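Local atomic coordinates of uncharacterized protein BT_3980 with actin-like ATPase fold (PDB entry 3HRG), a protein that is of unknown function but adopts an actin-like ATPase fold, and so may belong with the nucleotide-handling proteins of that superfamily. Residues 198-203 and 214-219. Numbering follows the deposited sequence.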
ATOM      1  N   TYR A 198     -11.674  -0.740 -16.827  1.00 10.95           N
ATOM      2  CA  TYR A 198     -12.215  -2.083 -16.908  1.00 10.37           C
ATOM      3  C   TYR A 198     -12.323  -2.739 -15.548  1.00 10.79           C
ATOM      4  O   TYR A 198     -13.396  -3.262 -15.175  1.00  9.40           O
ATOM      5  CB  TYR A 198     -11.356  -2.898 -17.846  1.00 10.59           C
ATOM      6  CG  TYR A 198     -11.788  -4.334 -18.024  1.00 10.71           C
ATOM      7  CD1 TYR A 198     -12.765  -4.678 -18.935  1.00 11.66           C
ATOM      8  CD2 TYR A 198     -11.173  -5.347 -17.304  1.00 15.13           C
ATOM      9  CE1 TYR A 198     -13.123  -6.002 -19.138  1.00 11.88           C
ATOM     10  CE2 TYR A 198     -11.515  -6.684 -17.495  1.00 15.65           C
ATOM     11  CZ  TYR A 198     -12.502  -7.003 -18.406  1.00 15.89           C
ATOM     12  OH  TYR A 198     -12.814  -8.331 -18.612  1.00 18.46           O
ATOM     13  N   TYR A 199     -11.246  -2.682 -14.769  1.00 10.32           N
ATOM     14  CA  TYR A 199     -11.277  -3.325 -13.444  1.00 11.26           C
ATOM     15  C   TYR A 199     -12.113  -2.574 -12.420  1.00 11.72           C
ATOM     16  O   TYR A 199     -12.772  -3.196 -11.605  1.00 13.63           O
ATOM     17  CB  TYR A 199      -9.856  -3.643 -12.934  1.00 11.40           C
ATOM     18  CG  TYR A 199      -9.189  -4.731 -13.743  1.00 12.08           C
ATOM     19  CD1 TYR A 199      -9.626  -6.064 -13.662  1.00 11.86           C
ATOM     20  CD2 TYR A 199      -8.114  -4.453 -14.576  1.00 12.65           C
ATOM     21  CE1 TYR A 199      -9.046  -7.058 -14.432  1.00 14.04           C
ATOM     22  CE2 TYR A 199      -7.507  -5.426 -15.312  1.00 13.17           C
ATOM     23  CZ  TYR A 199      -7.979  -6.735 -15.253  1.00 15.37           C
ATOM     24  OH  TYR A 199      -7.358  -7.689 -15.995  1.00 15.71           O
ATOM     25  N   LEU A 200     -12.127  -1.253 -12.481  1.00 12.30           N
ATOM     26  CA  LEU A 200     -12.914  -0.436 -11.561  1.00 12.37           C
ATOM     27  C   LEU A 200     -14.386  -0.741 -11.766  1.00 12.84           C
ATOM     28  O   LEU A 200     -15.101  -0.992 -10.810  1.00 12.64           O
ATOM     29  CB  LEU A 200     -12.649   1.041 -11.776  1.00 12.60           C
ATOM     30  CG  LEU A 200     -11.304   1.557 -11.268  1.00 12.03           C
ATOM     31  CD1 LEU A 200     -10.989   2.914 -11.861  1.00 11.51           C
ATOM     32  CD2 LEU A 200     -11.283   1.612  -9.750  1.00 13.74           C
ATOM     33  N   LEU A 201     -14.815  -0.799 -13.036  1.00 12.77           N
ATOM     34  CA  LEU A 201     -16.205  -1.101 -13.343  1.00 12.76           C
ATOM     35  C   LEU A 201     -16.581  -2.549 -13.072  1.00 12.46           C
ATOM     36  O   LEU A 201     -17.750  -2.840 -12.734  1.00 11.82           O
ATOM     37  CB  LEU A 201     -16.552  -0.703 -14.787  1.00 12.64           C
ATOM     38  CG  LEU A 201     -16.404   0.814 -15.095  1.00 13.93           C
ATOM     39  CD1 LEU A 201     -16.709   1.157 -16.601  1.00 14.55           C
ATOM     40  CD2 LEU A 201     -17.265   1.660 -14.165  1.00 14.88           C
ATOM     41  N   TYR A 202     -15.631  -3.459 -13.268  1.00 12.46           N
ATOM     42  CA  TYR A 202     -15.864  -4.869 -12.980  1.00 12.35           C
ATOM     43  C   TYR A 202     -16.192  -5.020 -11.485  1.00 11.86           C
ATOM     44  O   TYR A 202     -17.168  -5.660 -11.119  1.00 11.59           O
ATOM     45  CB  TYR A 202     -14.642  -5.737 -13.307  1.00 12.32           C
ATOM     46  CG  TYR A 202     -14.905  -7.174 -12.998  1.00 12.29           C
ATOM     47  CD1 TYR A 202     -15.502  -7.983 -13.926  1.00 14.23           C
ATOM     48  CD2 TYR A 202     -14.595  -7.712 -11.754  1.00 13.84           C
ATOM     49  CE1 TYR A 202     -15.799  -9.277 -13.644  1.00 15.77           C
ATOM     50  CE2 TYR A 202     -14.903  -9.033 -11.457  1.00 15.67           C
ATOM     51  CZ  TYR A 202     -15.497  -9.799 -12.414  1.00 15.28           C
ATOM     52  OH  TYR A 202     -15.807 -11.117 -12.188  1.00 19.47           O
ATOM     53  N   VAL A 203     -15.344  -4.467 -10.640  1.00 11.87           N
ATOM     54  CA  VAL A 203     -15.562  -4.574  -9.198  1.00 12.35           C
ATOM     55  C   VAL A 203     -16.851  -3.848  -8.773  1.00 11.59           C
ATOM     56  O   VAL A 203     -17.566  -4.301  -7.913  1.00 11.97           O
ATOM     57  CB  VAL A 203     -14.359  -4.070  -8.388  1.00 12.84           C
ATOM     58  CG1 VAL A 203     -14.673  -4.095  -6.874  1.00 12.50           C
ATOM     59  CG2 VAL A 203     -13.075  -4.912  -8.733  1.00 13.01           C
ATOM     60  N   ASP A 214     -23.370   5.398  -4.389  1.00 14.14           N
ATOM     61  CA  ASP A 214     -22.004   4.997  -3.961  1.00 13.67           C
ATOM     62  C   ASP A 214     -20.875   5.820  -4.575  1.00 13.27           C
ATOM     63  O   ASP A 214     -21.045   6.424  -5.611  1.00 12.77           O
ATOM     64  CB  ASP A 214     -21.880   3.477  -4.062  1.00 12.99           C
ATOM     65  CG  ASP A 214     -22.948   2.770  -3.242  1.00 11.92           C
ATOM     66  OD1 ASP A 214     -23.351   3.278  -2.191  1.00  9.21           O
ATOM     67  OD2 ASP A 214     -23.392   1.683  -3.623  1.00 11.66           O
ATOM     68  N   GLU A 215     -19.708   5.786  -3.934  1.00 12.72           N
ATOM     69  CA  GLU A 215     -18.619   6.667  -4.341  0.55 12.92           C
ATOM     70  C   GLU A 215     -17.323   5.997  -4.686  1.00 12.52           C
ATOM     71  O   GLU A 215     -16.948   5.010  -4.070  1.00 12.32           O
ATOM     72  CB  GLU A 215     -18.341   7.699  -3.213  0.55 12.87           C
ATOM     73  CG  GLU A 215     -19.544   8.587  -2.877  0.55 13.45           C
ATOM     74  CD  GLU A 215     -19.300   9.619  -1.763  0.55 14.70           C
ATOM     75  OE1 GLU A 215     -18.192   9.700  -1.169  0.55 12.13           O
ATOM     76  OE2 GLU A 215     -20.255  10.359  -1.480  0.55 15.40           O
ATOM     77  N   LEU A 216     -16.643   6.582  -5.681  1.00 12.60           N
ATOM     78  CA  LEU A 216     -15.319   6.156  -6.105  1.00 12.00           C
ATOM     79  C   LEU A 216     -14.357   7.285  -5.745  1.00 11.96           C
ATOM     80  O   LEU A 216     -14.571   8.453  -6.158  1.00 12.86           O
ATOM     81  CB  LEU A 216     -15.247   5.867  -7.610  1.00 11.64           C
ATOM     82  CG  LEU A 216     -13.850   5.654  -8.174  1.00 12.25           C
ATOM     83  CD1 LEU A 216     -13.138   4.486  -7.427  1.00 13.26           C
ATOM     84  CD2 LEU A 216     -13.897   5.432  -9.706  1.00 10.65           C
ATOM     85  N   HIS A 217     -13.318   6.942  -4.995  1.00 11.93           N
ATOM     86  CA  HIS A 217     -12.256   7.856  -4.568  1.00 12.50           C
ATOM     87  C   HIS A 217     -10.919   7.355  -5.144  1.00 12.21           C
ATOM     88  O   HIS A 217     -10.515   6.215  -4.926  1.00 13.50           O
ATOM     89  CB  HIS A 217     -12.224   7.959  -3.048  1.00 12.43           C
ATOM     90  CG  HIS A 217     -13.471   8.543  -2.455  1.00 12.81           C
ATOM     91  ND1 HIS A 217     -13.525   9.826  -1.970  1.00 15.04           N
ATOM     92  CD2 HIS A 217     -14.712   8.019  -2.274  1.00 13.81           C
ATOM     93  CE1 HIS A 217     -14.748  10.079  -1.516  1.00 16.50           C
ATOM     94  NE2 HIS A 217     -15.489   9.000  -1.691  1.00 14.39           N
ATOM     95  N   LEU A 218     -10.252   8.207  -5.904  1.00 12.62           N
ATOM     96  CA  LEU A 218      -9.011   7.851  -6.584  1.00 13.03           C
ATOM     97  C   LEU A 218      -7.797   8.568  -6.019  1.00 13.36           C
ATOM     98  O   LEU A 218      -7.876   9.746  -5.637  1.00 12.35           O
ATOM     99  CB  LEU A 218      -9.134   8.228  -8.067  1.00 12.97           C
ATOM    100  CG  LEU A 218     -10.201   7.527  -8.889  1.00 14.89           C
ATOM    101  CD1 LEU A 218     -10.409   8.234 -10.218  1.00 15.10           C
ATOM    102  CD2 LEU A 218      -9.819   6.079  -9.088  1.00 18.29           C
ATOM    103  N   THR A 219      -6.681   7.852  -5.944  1.00 13.71           N
ATOM    104  CA  THR A 219      -5.436   8.437  -5.509  1.00 14.18           C
ATOM    105  C   THR A 219      -4.275   7.751  -6.231  1.00 14.92           C
ATOM    106  O   THR A 219      -4.452   6.671  -6.802  1.00 14.61           O
ATOM    107  CB  THR A 219      -5.273   8.380  -3.972  1.00 14.39           C
ATOM    108  OG1 THR A 219      -4.133   9.180  -3.612  1.00 14.62           O
ATOM    109  CG2 THR A 219      -5.110   6.977  -3.471  1.00 14.69           C
TER
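With its CG swung anti to the carbonyl carbon (chi1 -74°), Leu200 reaches off the helix toward the strand, while Leu216 answers from the strand with its CG anti to the backbone N (chi1 170°). The two side chains cross at about a right angle, and the touch is methyl to methyl: CD2 of Leu200 lies 4.1 Å from CD1 of Leu216. The other branch of Leu200, CD1, comes within 4.4 Å of CD2 of Leu218, a looser approach; the CB of Leu218 does not itself head for the helix, but the end of its side chain bends nearer. One forked leucine therefore spans two strand residues that sit on the same side of the strand, and the joint is purely apolar and small, burying 97 Å² in all. The backbones stay well apart, with 8.9 Å between the CA atoms of Leu200 and Leu216.

On the opposite side of the strand, Glu215 and His217 are joined by a hydrogen bond: His217 NE2 donates to Glu215 OE1 at 2.8 Å, with the acceptor close to the imidazole plane and the carboxylate met on its anti side, which should help fix the ring's rotation. Tyr164 and Phe240, from the strands on either side, also meet that ring.

Leu200 also packs on Ala165, Ile172, Ile174 and Leu232; Leu216 on Met163 and Leu232; Leu218 on Ala165 and Met229. Helix 193-206 links the parallel strands 181-189 and 215-220 of a sheet ordered 3-2-1-4-5, the ribonuclease H-like layout of an actin-like ATPase subdomain, and the leucines pin it to the strand it leads into. It thus packs on one face of this mixed sheet, where strand 215-220 runs parallel between strands 162-167 and 239-241, with helix 225-235 closing over the same leucines.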